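Local coordinates for geranyltranstransferase (Legionella pneumophila subsp. pneumophila, PDB 3LOM), which probably makes farnesyl diphosphate, and perhaps geranylgeranyl diphosphate, by magnesium-dependent chain elongation of isoprenoid diphosphates, at residues Ala35-Ser40 with Lys109-Ala114; Leu46-Lys51 with Arg102-Cys107; Arg52-Leu57 with Leu194-Met199; Ala94-Asp99 with Ser162-Asp167. One frame throughout, in Å; residues are numbered along the deposited sequence. Where two conformers were deposited one is given.

Contact 1. Residues Ala35-Ser40 with Lys109-Ala114; sequences APQIRS and KAFDEA
One edge of the F111 ring meets both Q37 and S40. S40 OG lies at that edge, near the ring plane, 3.5 Å from F111 CZ. The S40 side chain has its oxygen anti to the backbone N (chi1 179°), which directs OG across to the ring. The Q37 amide sits at the CD1 corner of the same ring. Q37 NE2 is 3.7 Å from F111 CD1 and lies at the edge, while Q37 OE1 approaches the same carbon obliquely. The amide plane is turned 62° from the ring plane, so the two groups do not stack. The Q37 and F111 side chains run past each other in opposite directions.

The second shell helps to place both partners. F111 is the first residue beyond the short helix 107-110. D112 is the N-cap of helix 113-135, and its side chain caps a backbone N of that helix. Q37 OE1 and D112 OD1 are both hydrogen-bonded to T115 OG1, which helps to hold the Q37 amide beside the ring. F111 also packs on A41, further along helix 36-46. The dimer interface is close by. A35 N makes a weak hydrogen bond to S162 OG of the second subunit.

No hydrogen bond joins the two segments directly. Ring C-H groups meet polar atoms at van der Waals distance, which implies a surface contact of modest strength whose polar link probably runs through T115.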
loop_
_atom_site.group_PDB
_atom_site.type_symbol
_atom_site.label_atom_id
_atom_site.label_comp_id
_atom_site.label_asym_id
_atom_site.label_seq_id
_atom_site.Cartn_x
_atom_site.Cartn_y
_atom_site.Cartn_z
ATOM N N ALA A 35 6.963 -16.401 -3.862
ATOM C CA ALA A 35 6.283 -16.745 -5.115
ATOM C C ALA A 35 7.098 -16.350 -6.346
ATOM O O ALA A 35 7.350 -15.162 -6.552
ATOM C CB ALA A 35 4.902 -16.110 -5.171
ATOM N N PRO A 36 7.508 -17.346 -7.167
ATOM C CA PRO A 36 8.241 -17.099 -8.416
ATOM C C PRO A 36 7.519 -16.199 -9.417
ATOM O O PRO A 36 8.182 -15.386 -10.067
ATOM C CB PRO A 36 8.458 -18.507 -8.983
ATOM C CG PRO A 36 8.539 -19.363 -7.759
ATOM C CD PRO A 36 7.504 -18.785 -6.828
ATOM N N GLN A 37 6.190 -16.327 -9.523
ATOM C CA GLN A 37 5.366 -15.415 -10.336
ATOM C C GLN A 37 5.532 -13.969 -9.899
ATOM O O GLN A 37 5.604 -13.069 -10.734
ATOM C CB GLN A 37 3.877 -15.762 -10.248
ATOM C CG GLN A 37 3.367 -16.715 -11.291
ATOM C CD GLN A 37 3.170 -16.074 -12.646
ATOM O OE1 GLN A 37 2.254 -15.275 -12.851
ATOM N NE2 GLN A 37 4.019 -16.440 -13.590
ATOM N N ILE A 38 5.579 -13.749 -8.588
ATOM C CA ILE A 38 5.712 -12.391 -8.066
ATOM C C ILE A 38 7.073 -11.793 -8.421
ATOM O O ILE A 38 7.111 -10.738 -9.055
ATOM C CB ILE A 38 5.363 -12.294 -6.557
ATOM C CG1 ILE A 38 3.901 -12.705 -6.321
ATOM C CG2 ILE A 38 5.627 -10.889 -6.003
ATOM C CD1 ILE A 38 2.850 -11.908 -7.103
ATOM N N ARG A 39 8.170 -12.471 -8.075
ATOM C CA ARG A 39 9.512 -11.930 -8.389
ATOM C C ARG A 39 9.773 -11.785 -9.886
ATOM O O ARG A 39 10.458 -10.853 -10.309
ATOM C CB ARG A 39 10.667 -12.658 -7.668
ATOM C CG ARG A 39 10.874 -14.107 -8.018
ATOM C CD ARG A 39 10.666 -15.003 -6.816
ATOM N NE ARG A 39 11.904 -15.590 -6.313
ATOM C CZ ARG A 39 11.973 -16.744 -5.652
ATOM N NH1 ARG A 39 10.875 -17.450 -5.410
ATOM N NH2 ARG A 39 13.143 -17.199 -5.234
ATOM N N SER A 40 9.183 -12.666 -10.689
ATOM C CA SER A 40 9.269 -12.521 -12.135
ATOM C C SER A 40 8.515 -11.282 -12.628
ATOM O O SER A 40 9.044 -10.505 -13.427
ATOM C CB SER A 40 8.778 -13.781 -12.850
ATOM O OG SER A 40 8.844 -13.611 -14.257
ATOM N N LYS A 109 -0.994 -8.504 -19.607
ATOM C CA LYS A 109 -0.894 -9.166 -20.908
ATOM C C LYS A 109 0.288 -10.141 -20.956
ATOM O O LYS A 109 0.180 -11.212 -21.550
ATOM C CB LYS A 109 -0.793 -8.147 -22.052
ATOM C CG LYS A 109 -1.999 -7.217 -22.194
ATOM C CD LYS A 109 -3.307 -7.975 -22.373
ATOM C CE LYS A 109 -3.426 -8.585 -23.761
ATOM N NZ LYS A 109 -4.626 -9.455 -23.826
ATOM N N ALA A 110 1.406 -9.759 -20.336
ATOM C CA ALA A 110 2.586 -10.615 -20.244
ATOM C C ALA A 110 2.385 -11.743 -19.243
ATOM O O ALA A 110 2.960 -12.821 -19.397
ATOM C CB ALA A 110 3.808 -9.802 -19.872
ATOM N N PHE A 111 1.573 -11.496 -18.220
ATOM C CA PHE A 111 1.265 -12.514 -17.222
ATOM C C PHE A 111 -0.231 -12.745 -17.235
ATOM O O PHE A 111 -0.773 -13.237 -18.226
ATOM C CB PHE A 111 1.782 -12.089 -15.846
ATOM C CG PHE A 111 3.283 -12.058 -15.751
ATOM C CD1 PHE A 111 3.987 -13.177 -15.313
ATOM C CD2 PHE A 111 3.999 -10.918 -16.122
ATOM C CE1 PHE A 111 5.383 -13.159 -15.244
ATOM C CE2 PHE A 111 5.390 -10.890 -16.055
ATOM C CZ PHE A 111 6.082 -12.012 -15.615
ATOM N N ASP A 112 -0.899 -12.386 -16.147
ATOM C CA ASP A 112 -2.355 -12.382 -16.109
ATOM C C ASP A 112 -2.820 -11.247 -15.203
ATOM O O ASP A 112 -1.998 -10.606 -14.536
ATOM C CB ASP A 112 -2.918 -13.742 -15.673
ATOM C CG ASP A 112 -2.217 -14.311 -14.457
ATOM O OD1 ASP A 112 -2.079 -13.594 -13.449
ATOM O OD2 ASP A 112 -1.828 -15.494 -14.503
ATOM N N GLU A 113 -4.121 -10.992 -15.189
ATOM C CA GLU A 113 -4.664 -9.886 -14.405
ATOM C C GLU A 113 -4.445 -10.054 -12.905
ATOM O O GLU A 113 -4.065 -9.085 -12.241
ATOM C CB GLU A 113 -6.137 -9.682 -14.706
ATOM C CG GLU A 113 -6.423 -9.061 -16.056
ATOM C CD GLU A 113 -7.911 -8.905 -16.301
ATOM O OE1 GLU A 113 -8.642 -8.551 -15.345
ATOM O OE2 GLU A 113 -8.344 -9.143 -17.448
ATOM N N ALA A 114 -4.633 -11.273 -12.384
ATOM C CA ALA A 114 -4.359 -11.550 -10.960
ATOM C C ALA A 114 -2.920 -11.199 -10.540
ATOM O O ALA A 114 -2.703 -10.643 -9.464
ATOM C CB ALA A 114 -4.660 -12.992 -10.622
#

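Contact 2. Residues Leu46-Lys51 with Arg102-Cys107; sequences LFSGGK and RGKPSC
K104 stretches across to S48 and F47, and its flat partner is the ring of Y44 in helix 36-46, with which it makes a cation-pi contact. The F47 ring is turned to the other side, where it packs on L24 and E25 of helix 5-28. F47 therefore contributes its carbonyl rather than its ring.

The stronger bond across the contact runs from K104 NZ to S48 OG, at 2.9 Å. A weak one goes from K104 NZ to F47 O, at 3.1 Å. The same ammonium group also donates to Y44 O. Three oxygens and a ring thus gather round one charged end. K104 CE follows the nitrogen in and comes within 3.3 Å of S48 OG. The lysine starts with CG between the backbone N and the carbonyl carbon (chi1 57°). Beyond CG it is fully extended, so its full length spans the gap between the segments. The ring and the oxygens probably stabilise its positive charge.

G49, G50 and K51 open the GGKRxRP motif of trans-prenyltransferases. The segment 46-51 joins helix 36-46 to helix 53-64. On the other side, K104 belongs to strand 104-105, which pairs antiparallel with strand 100-101 and leads into the short helix 107-110.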
loop_
_atom_site.group_PDB
_atom_site.type_symbol
_atom_site.label_atom_id
_atom_site.label_comp_id
_atom_site.label_asym_id
_atom_site.label_seq_id
_atom_site.Cartn_x
_atom_site.Cartn_y
_atom_site.Cartn_z
ATOM N N LEU A 46 9.191 -3.384 -13.302
ATOM C CA LEU A 46 10.095 -2.332 -12.817
ATOM C C LEU A 46 11.222 -1.881 -13.745
ATOM O O LEU A 46 11.797 -0.814 -13.530
ATOM C CB LEU A 46 10.709 -2.726 -11.472
ATOM C CG LEU A 46 9.974 -2.301 -10.199
ATOM C CD1 LEU A 46 10.825 -2.648 -9.000
ATOM C CD2 LEU A 46 9.649 -0.806 -10.209
ATOM N N PHE A 47 11.567 -2.681 -14.750
ATOM C CA PHE A 47 12.721 -2.344 -15.578
ATOM C C PHE A 47 12.365 -2.195 -17.039
ATOM O O PHE A 47 11.857 -3.125 -17.666
ATOM C CB PHE A 47 13.858 -3.343 -15.383
ATOM C CG PHE A 47 14.416 -3.351 -13.992
ATOM C CD1 PHE A 47 13.995 -4.300 -13.069
ATOM C CD2 PHE A 47 15.350 -2.397 -13.599
ATOM C CE1 PHE A 47 14.506 -4.304 -11.767
ATOM C CE2 PHE A 47 15.871 -2.394 -12.299
ATOM C CZ PHE A 47 15.447 -3.350 -11.386
ATOM N N SER A 48 12.627 -0.999 -17.561
ATOM C CA SER A 48 12.350 -0.673 -18.952
ATOM C C SER A 48 13.439 0.231 -19.513
ATOM O O SER A 48 14.326 0.687 -18.779
ATOM C CB SER A 48 10.983 0.009 -19.085
ATOM O OG SER A 48 9.940 -0.840 -18.635
ATOM N N GLY A 49 13.364 0.474 -20.822
ATOM C CA GLY A 49 14.218 1.450 -21.494
ATOM C C GLY A 49 13.749 2.871 -21.232
ATOM O O GLY A 49 12.650 3.090 -20.703
ATOM N N GLY A 50 14.586 3.839 -21.600
ATOM C CA GLY A 50 14.322 5.249 -21.311
ATOM C C GLY A 50 14.539 5.585 -19.843
ATOM O O GLY A 50 15.011 4.751 -19.064
ATOM N N LYS A 51 14.188 6.810 -19.462
ATOM C CA LYS A 51 14.363 7.256 -18.075
ATOM C C LYS A 51 13.051 7.493 -17.314
ATOM O O LYS A 51 12.014 7.805 -17.906
ATOM C CB LYS A 51 15.310 8.473 -17.962
ATOM C CG LYS A 51 15.726 9.155 -19.275
ATOM C CD LYS A 51 17.054 8.597 -19.807
ATOM C CE LYS A 51 17.686 9.514 -20.848
ATOM N NZ LYS A 51 18.347 10.699 -20.225
ATOM N N ARG A 102 4.052 1.550 -22.666
ATOM C CA ARG A 102 5.064 2.046 -23.604
ATOM C C ARG A 102 4.977 1.240 -24.912
ATOM O O ARG A 102 3.928 1.238 -25.565
ATOM C CB ARG A 102 6.475 2.064 -22.979
ATOM C CG ARG A 102 6.498 2.535 -21.513
ATOM C CD ARG A 102 7.806 3.209 -21.122
ATOM N NE ARG A 102 8.018 4.464 -21.847
ATOM C CZ ARG A 102 7.533 5.651 -21.480
ATOM N NH1 ARG A 102 7.791 6.722 -22.218
ATOM N NH2 ARG A 102 6.794 5.776 -20.383
ATOM N N GLY A 103 6.043 0.533 -25.274
ATOM C CA GLY A 103 6.039 -0.257 -26.504
ATOM C C GLY A 103 5.740 -1.730 -26.299
ATOM O O GLY A 103 5.349 -2.432 -27.240
ATOM N N LYS A 104 5.925 -2.192 -25.066
ATOM C CA LYS A 104 5.853 -3.616 -24.734
ATOM C C LYS A 104 4.502 -3.979 -24.104
ATOM O O LYS A 104 3.817 -3.097 -23.590
ATOM C CB LYS A 104 7.028 -4.009 -23.817
ATOM C CG LYS A 104 7.143 -3.218 -22.509
ATOM C CD LYS A 104 8.307 -3.723 -21.651
ATOM C CE LYS A 104 8.215 -3.183 -20.233
ATOM N NZ LYS A 104 9.341 -3.629 -19.361
ATOM N N PRO A 105 4.105 -5.271 -24.170
ATOM C CA PRO A 105 2.917 -5.730 -23.459
ATOM C C PRO A 105 2.910 -5.349 -21.981
ATOM O O PRO A 105 3.941 -5.418 -21.311
ATOM C CB PRO A 105 2.993 -7.251 -23.610
ATOM C CG PRO A 105 3.611 -7.443 -24.931
ATOM C CD PRO A 105 4.589 -6.299 -25.114
ATOM N N SER A 106 1.742 -4.932 -21.497
ATOM C CA SER A 106 1.549 -4.561 -20.100
ATOM C C SER A 106 1.582 -5.797 -19.216
ATOM O O SER A 106 1.495 -6.929 -19.709
ATOM C CB SER A 106 0.215 -3.838 -19.933
ATOM O OG SER A 106 -0.834 -4.619 -20.470
ATOM N N CYS A 107 1.681 -5.572 -17.909
ATOM C CA CYS A 107 1.877 -6.647 -16.951
ATOM C C CYS A 107 0.810 -7.744 -16.981
ATOM O O CYS A 107 1.133 -8.924 -16.841
ATOM C CB CYS A 107 2.005 -6.088 -15.543
ATOM S SG CYS A 107 2.634 -7.288 -14.407
#

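Contact 3. Residues Arg52-Leu57 with Leu194-Met199; sequences RIRPIL and LACFEM. With PO4 (phosphate ion), chain C.
R54 NH2 holds O4 of the phosphate ion at 2.8 Å, from the edge of the guanidinium and near its plane. The ion probably came from the crystallisation liquor. It has a second firm bond from the backbone: I53 N donates to phosphate O3 at 3.0 Å, with an N-H...O angle of 162°. I53 is the first residue of helix 53-64, so the anion lies at the helix's N-terminal end, where the dipole would probably help to hold it. A further bond, from R52 NH1 to phosphate O2, is weak and doubtful, since R52 was deposited in two conformers.

R52, R54 and P55 belong to the GGKRxRP motif of the family. In relatives this region binds the diphosphate of isopentenyl diphosphate, and the phosphate is consistent with such a site here.

The stem of R54 meets the second helix. C196 SG rests 3.9 Å from R54 CB, and it also lies 3.7 Å from R54 O. With its CG anti to the carbonyl carbon (chi1 -70°), R54 leaves CB and CG against the sulfur and carries the guanidinium on to the ion. L57 CB faces C196 CB at 4.3 Å. The tip of L57, CD2, touches F197 CZ at 4.1 Å, the two side chains crossing at a slant. The axes of 53-57 and 194-199 cross at -27° and come within 9.2 Å. L79 of helix 69-91 packs on C196, and L291 of helix 289-303 on L57.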
loop_
_atom_site.group_PDB
_atom_site.type_symbol
_atom_site.label_atom_id
_atom_site.label_comp_id
_atom_site.label_asym_id
_atom_site.label_seq_id
_atom_site.Cartn_x
_atom_site.Cartn_y
_atom_site.Cartn_z
ATOM N N ARG A 52 13.126 7.310 -15.998
ATOM C CA ARG A 52 11.993 7.507 -15.096
ATOM C C ARG A 52 12.159 8.850 -14.373
ATOM O O ARG A 52 13.087 9.021 -13.575
ATOM C CB ARG A 52 11.912 6.370 -14.067
ATOM C CG ARG A 52 12.569 5.042 -14.474
ATOM C CD ARG A 52 11.576 4.046 -15.069
ATOM N NE ARG A 52 11.561 4.066 -16.529
ATOM C CZ ARG A 52 10.589 4.600 -17.258
ATOM N NH1 ARG A 52 9.542 5.159 -16.662
ATOM N NH2 ARG A 52 10.660 4.570 -18.582
ATOM N N ILE A 53 11.257 9.792 -14.654
ATOM C CA ILE A 53 11.380 11.186 -14.185
ATOM C C ILE A 53 11.392 11.425 -12.660
ATOM O O ILE A 53 12.188 12.233 -12.173
ATOM C CB ILE A 53 10.392 12.153 -14.947
ATOM C CG1 ILE A 53 10.758 13.626 -14.727
ATOM C CG2 ILE A 53 8.925 11.871 -14.606
ATOM C CD1 ILE A 53 12.122 14.014 -15.272
ATOM N N ARG A 54 10.556 10.704 -11.913
ATOM C CA ARG A 54 10.470 10.891 -10.455
ATOM C C ARG A 54 11.766 10.628 -9.648
ATOM O O ARG A 54 12.116 11.465 -8.809
ATOM C CB ARG A 54 9.254 10.164 -9.853
ATOM C CG ARG A 54 7.923 10.799 -10.222
ATOM C CD ARG A 54 6.808 9.769 -10.309
ATOM N NE ARG A 54 5.592 10.318 -10.908
ATOM C CZ ARG A 54 5.344 10.372 -12.216
ATOM N NH1 ARG A 54 4.203 10.893 -12.657
ATOM N NH2 ARG A 54 6.231 9.910 -13.090
ATOM N N PRO A 55 12.480 9.493 -9.890
ATOM C CA PRO A 55 13.770 9.320 -9.203
ATOM C C PRO A 55 14.809 10.392 -9.502
ATOM O O PRO A 55 15.533 10.793 -8.600
ATOM C CB PRO A 55 14.274 7.979 -9.741
ATOM C CG PRO A 55 13.083 7.245 -10.018
ATOM C CD PRO A 55 12.093 8.237 -10.561
ATOM N N ILE A 56 14.874 10.838 -10.754
ATOM C CA ILE A 56 15.793 11.892 -11.171
ATOM C C ILE A 56 15.526 13.201 -10.418
ATOM O O ILE A 56 16.461 13.832 -9.916
ATOM C CB ILE A 56 15.728 12.134 -12.701
ATOM C CG1 ILE A 56 16.036 10.839 -13.463
ATOM C CG2 ILE A 56 16.704 13.240 -13.117
ATOM C CD1 ILE A 56 15.627 10.858 -14.936
ATOM N N LEU A 57 14.249 13.578 -10.322
ATOM C CA LEU A 57 13.834 14.781 -9.593
ATOM C C LEU A 57 14.223 14.705 -8.130
ATOM O O LEU A 57 14.696 15.688 -7.574
ATOM C CB LEU A 57 12.327 15.020 -9.725
ATOM C CG LEU A 57 11.800 15.384 -11.113
ATOM C CD1 LEU A 57 10.287 15.207 -11.165
ATOM C CD2 LEU A 57 12.213 16.795 -11.526
ATOM N N LEU A 194 4.931 16.238 -6.511
ATOM C CA LEU A 194 5.235 17.143 -5.402
ATOM C C LEU A 194 5.943 16.412 -4.260
ATOM O O LEU A 194 6.848 16.969 -3.627
ATOM C CB LEU A 194 3.946 17.794 -4.891
ATOM C CG LEU A 194 3.933 19.232 -4.373
ATOM C CD1 LEU A 194 4.689 20.178 -5.301
ATOM C CD2 LEU A 194 2.483 19.690 -4.198
ATOM N N ALA A 195 5.539 15.161 -4.020
ATOM C CA ALA A 195 6.174 14.299 -3.015
ATOM C C ALA A 195 7.693 14.085 -3.205
ATOM O O ALA A 195 8.399 13.867 -2.224
ATOM C CB ALA A 195 5.452 12.969 -2.920
ATOM N N CYS A 196 8.183 14.167 -4.447
ATOM C CA CYS A 196 9.626 14.079 -4.736
ATOM C C CYS A 196 10.399 15.147 -3.990
ATOM O O CYS A 196 11.430 14.875 -3.378
ATOM C CB CYS A 196 9.913 14.242 -6.230
ATOM S SG CYS A 196 9.106 13.056 -7.303
ATOM N N PHE A 197 9.867 16.361 -4.041
ATOM C CA PHE A 197 10.472 17.512 -3.407
ATOM C C PHE A 197 10.183 17.508 -1.907
ATOM O O PHE A 197 11.062 17.815 -1.104
ATOM C CB PHE A 197 9.981 18.785 -4.096
ATOM C CG PHE A 197 10.129 18.747 -5.595
ATOM C CD1 PHE A 197 11.312 19.150 -6.199
ATOM C CD2 PHE A 197 9.090 18.288 -6.404
ATOM C CE1 PHE A 197 11.457 19.102 -7.583
ATOM C CE2 PHE A 197 9.230 18.226 -7.783
ATOM C CZ PHE A 197 10.411 18.639 -8.376
ATOM N N GLU A 198 8.972 17.107 -1.534
ATOM C CA GLU A 198 8.564 17.108 -0.124
ATOM C C GLU A 198 9.242 16.036 0.734
ATOM O O GLU A 198 9.561 16.295 1.898
ATOM C CB GLU A 198 7.040 17.006 0.016
ATOM C CG GLU A 198 6.258 18.212 -0.498
ATOM C CD GLU A 198 6.197 19.376 0.486
ATOM O OE1 GLU A 198 6.638 19.237 1.650
ATOM O OE2 GLU A 198 5.686 20.441 0.084
ATOM N N MET A 199 9.448 14.841 0.173
ATOM C CA MET A 199 10.183 13.777 0.883
ATOM C C MET A 199 11.664 14.151 1.055
ATOM O O MET A 199 12.265 13.854 2.087
ATOM C CB MET A 199 10.033 12.416 0.189
ATOM C CG MET A 199 8.733 11.676 0.517
ATOM S SD MET A 199 8.497 10.086 -0.325
ATOM C CE MET A 199 8.451 10.678 -1.939
HETATM P P PO4 C . 7.446 8.416 -16.533
HETATM O O1 PO4 C . 7.494 8.960 -17.939
HETATM O O2 PO4 C . 7.148 6.933 -16.576
HETATM O O3 PO4 C . 8.776 8.646 -15.853
HETATM O O4 PO4 C . 6.355 9.138 -15.777
#

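Contact 4. Residues Ala94-Asp99 with Ser162-Asp167; sequences AMDNDD and SGQSLD
One hydrogen bond crosses from Q164 to D96, and it is weak. Q164 NE2 donates to D96 OD1 over 3.4 Å, with an N-H...O angle of 154°. The two side chains come from opposite directions. The amide plane stands 83° from the carboxylate plane, so the flat groups are almost perpendicular. Q164 starts with CG anti to its backbone N (chi1 175°) and then bends at chi2, which brings NE2 round to the aspartate. The other end of the amide is held more firmly. Q164 OE1 accepts a hydrogen bond from K188 NZ of helix 178-201, and this is consistent with NE2 facing D96.

The van der Waals part comes from M95. M95 SD lies 3.9 Å from Q164 NE2, the two side chains running across each other at an angle. M95 also packs on L118 of the second subunit.

D90, D91 and D96 form the first aspartate-rich motif, DDxxxxD, which binds magnesium in relatives, and D96 and Q164 both pack against D90. D167 ends the sequence GQSLD on helix 160-169. Its OD2 is 5.2 Å from D96 OD1, too far for the like charges to touch.

The amide bridges K188 and D96, firmly on one side and weakly on the other, so Q164 may help to orient D96, but only loosely.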
loop_
_atom_site.group_PDB
_atom_site.type_symbol
_atom_site.label_atom_id
_atom_site.label_comp_id
_atom_site.label_asym_id
_atom_site.label_seq_id
_atom_site.Cartn_x
_atom_site.Cartn_y
_atom_site.Cartn_z
ATOM N N ALA A 94 -10.334 -3.010 -16.327
ATOM C CA ALA A 94 -11.319 -2.284 -15.515
ATOM C C ALA A 94 -11.100 -0.773 -15.511
ATOM O O ALA A 94 -12.021 -0.014 -15.207
ATOM C CB ALA A 94 -11.302 -2.794 -14.091
ATOM N N MET A 95 -9.878 -0.343 -15.827
ATOM C CA MET A 95 -9.531 1.072 -15.798
ATOM C C MET A 95 -9.129 1.628 -17.165
ATOM O O MET A 95 -9.991 1.813 -18.018
ATOM C CB MET A 95 -8.471 1.342 -14.727
ATOM C CG MET A 95 -8.967 1.023 -13.316
ATOM S SD MET A 95 -8.177 2.008 -12.044
ATOM C CE MET A 95 -8.217 0.792 -10.787
ATOM N N ASP A 96 -7.846 1.906 -17.388
ATOM C CA ASP A 96 -7.431 2.494 -18.673
ATOM C C ASP A 96 -7.405 1.489 -19.827
ATOM O O ASP A 96 -7.405 1.908 -20.980
ATOM C CB ASP A 96 -6.079 3.213 -18.581
ATOM C CG ASP A 96 -6.059 4.322 -17.539
ATOM O OD1 ASP A 96 -7.131 4.871 -17.205
ATOM O OD2 ASP A 96 -4.949 4.657 -17.058
ATOM N N ASN A 97 -7.380 0.186 -19.509
ATOM C CA ASN A 97 -7.410 -0.912 -20.506
ATOM C C ASN A 97 -6.275 -0.819 -21.549
ATOM O O ASN A 97 -6.512 -0.766 -22.764
ATOM C CB ASN A 97 -8.813 -1.023 -21.150
ATOM C CG ASN A 97 -8.985 -2.264 -22.038
ATOM O OD1 ASN A 97 -9.598 -2.181 -23.099
ATOM N ND2 ASN A 97 -8.459 -3.404 -21.607
ATOM N N ASP A 98 -5.039 -0.776 -21.058
ATOM C CA ASP A 98 -3.875 -0.680 -21.936
ATOM C C ASP A 98 -3.231 -2.047 -22.181
ATOM O O ASP A 98 -2.745 -2.694 -21.249
ATOM C CB ASP A 98 -2.863 0.326 -21.381
ATOM C CG ASP A 98 -3.404 1.748 -21.374
ATOM O OD1 ASP A 98 -4.205 2.083 -22.270
ATOM O OD2 ASP A 98 -3.037 2.533 -20.474
ATOM N N ASP A 99 -3.268 -2.489 -23.439
ATOM C CA ASP A 99 -2.604 -3.726 -23.870
ATOM C C ASP A 99 -1.095 -3.534 -23.850
ATOM O O ASP A 99 -0.336 -4.470 -23.578
ATOM C CB ASP A 99 -3.044 -4.107 -25.284
ATOM C CG ASP A 99 -4.395 -4.808 -25.323
ATOM O OD1 ASP A 99 -4.897 -5.266 -24.272
ATOM O OD2 ASP A 99 -4.954 -4.913 -26.432
ATOM N N SER A 162 -8.249 8.975 -5.249
ATOM C CA SER A 162 -9.402 9.808 -5.624
ATOM C C SER A 162 -9.162 10.447 -6.983
ATOM O O SER A 162 -10.076 10.522 -7.808
ATOM C CB SER A 162 -9.695 10.880 -4.575
ATOM O OG SER A 162 -10.336 10.309 -3.444
ATOM N N GLY A 163 -7.921 10.873 -7.218
ATOM C CA GLY A 163 -7.521 11.412 -8.521
ATOM C C GLY A 163 -7.820 10.497 -9.694
ATOM O O GLY A 163 -8.341 10.951 -10.706
ATOM N N GLN A 164 -7.506 9.208 -9.554
ATOM C CA GLN A 164 -7.737 8.248 -10.634
ATOM C C GLN A 164 -9.216 7.865 -10.770
ATOM O O GLN A 164 -9.731 7.763 -11.885
ATOM C CB GLN A 164 -6.826 7.012 -10.486
ATOM C CG GLN A 164 -7.068 5.849 -11.503
ATOM C CD GLN A 164 -6.891 6.231 -12.987
ATOM O OE1 GLN A 164 -6.510 7.349 -13.327
ATOM N NE2 GLN A 164 -7.164 5.278 -13.871
ATOM N N SER A 165 -9.886 7.673 -9.634
ATOM C CA SER A 165 -11.338 7.436 -9.600
ATOM C C SER A 165 -12.129 8.544 -10.298
ATOM O O SER A 165 -13.024 8.262 -11.103
ATOM C CB SER A 165 -11.823 7.269 -8.155
ATOM O OG SER A 165 -13.239 7.170 -8.089
ATOM N N LEU A 166 -11.773 9.796 -10.013
ATOM C CA LEU A 166 -12.444 10.942 -10.637
ATOM C C LEU A 166 -12.018 11.125 -12.090
ATOM O O LEU A 166 -12.804 11.607 -12.908
ATOM C CB LEU A 166 -12.220 12.236 -9.840
ATOM C CG LEU A 166 -12.959 12.383 -8.507
ATOM C CD1 LEU A 166 -12.353 13.502 -7.685
ATOM C CD2 LEU A 166 -14.453 12.611 -8.698
ATOM N N ASP A 167 -10.783 10.730 -12.407
ATOM C CA ASP A 167 -10.302 10.736 -13.790
ATOM C C ASP A 167 -11.137 9.785 -14.658
ATOM O O ASP A 167 -11.440 10.089 -15.801
ATOM C CB ASP A 167 -8.821 10.351 -13.847
ATOM C CG ASP A 167 -8.206 10.549 -15.222
ATOM O OD1 ASP A 167 -7.407 11.488 -15.382
ATOM O OD2 ASP A 167 -8.501 9.760 -16.141
#

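Overall arrangement
From the N terminus, contact 1 closes the first long loop, joining the start of helix 36-46 to the turn between helices 107-110 and 113-135. Contact 2 lies wholly within that loop and ties the turn after helix 36-46 to the strand 104-105. Contact 3 joins the start of helix 53-64, inside both loops, to helix 178-201 far beyond them, so it crosses contacts 1 and 2. Contact 4 runs from the loop after helix 69-91 to helix 160-169. It also crosses contacts 1 and 2, yet stays within the span of contact 3. Probable hydrogen bonds from S106 to D98 and D99 link contacts 2 and 4. Contacts 1 and 4 both touch the second subunit.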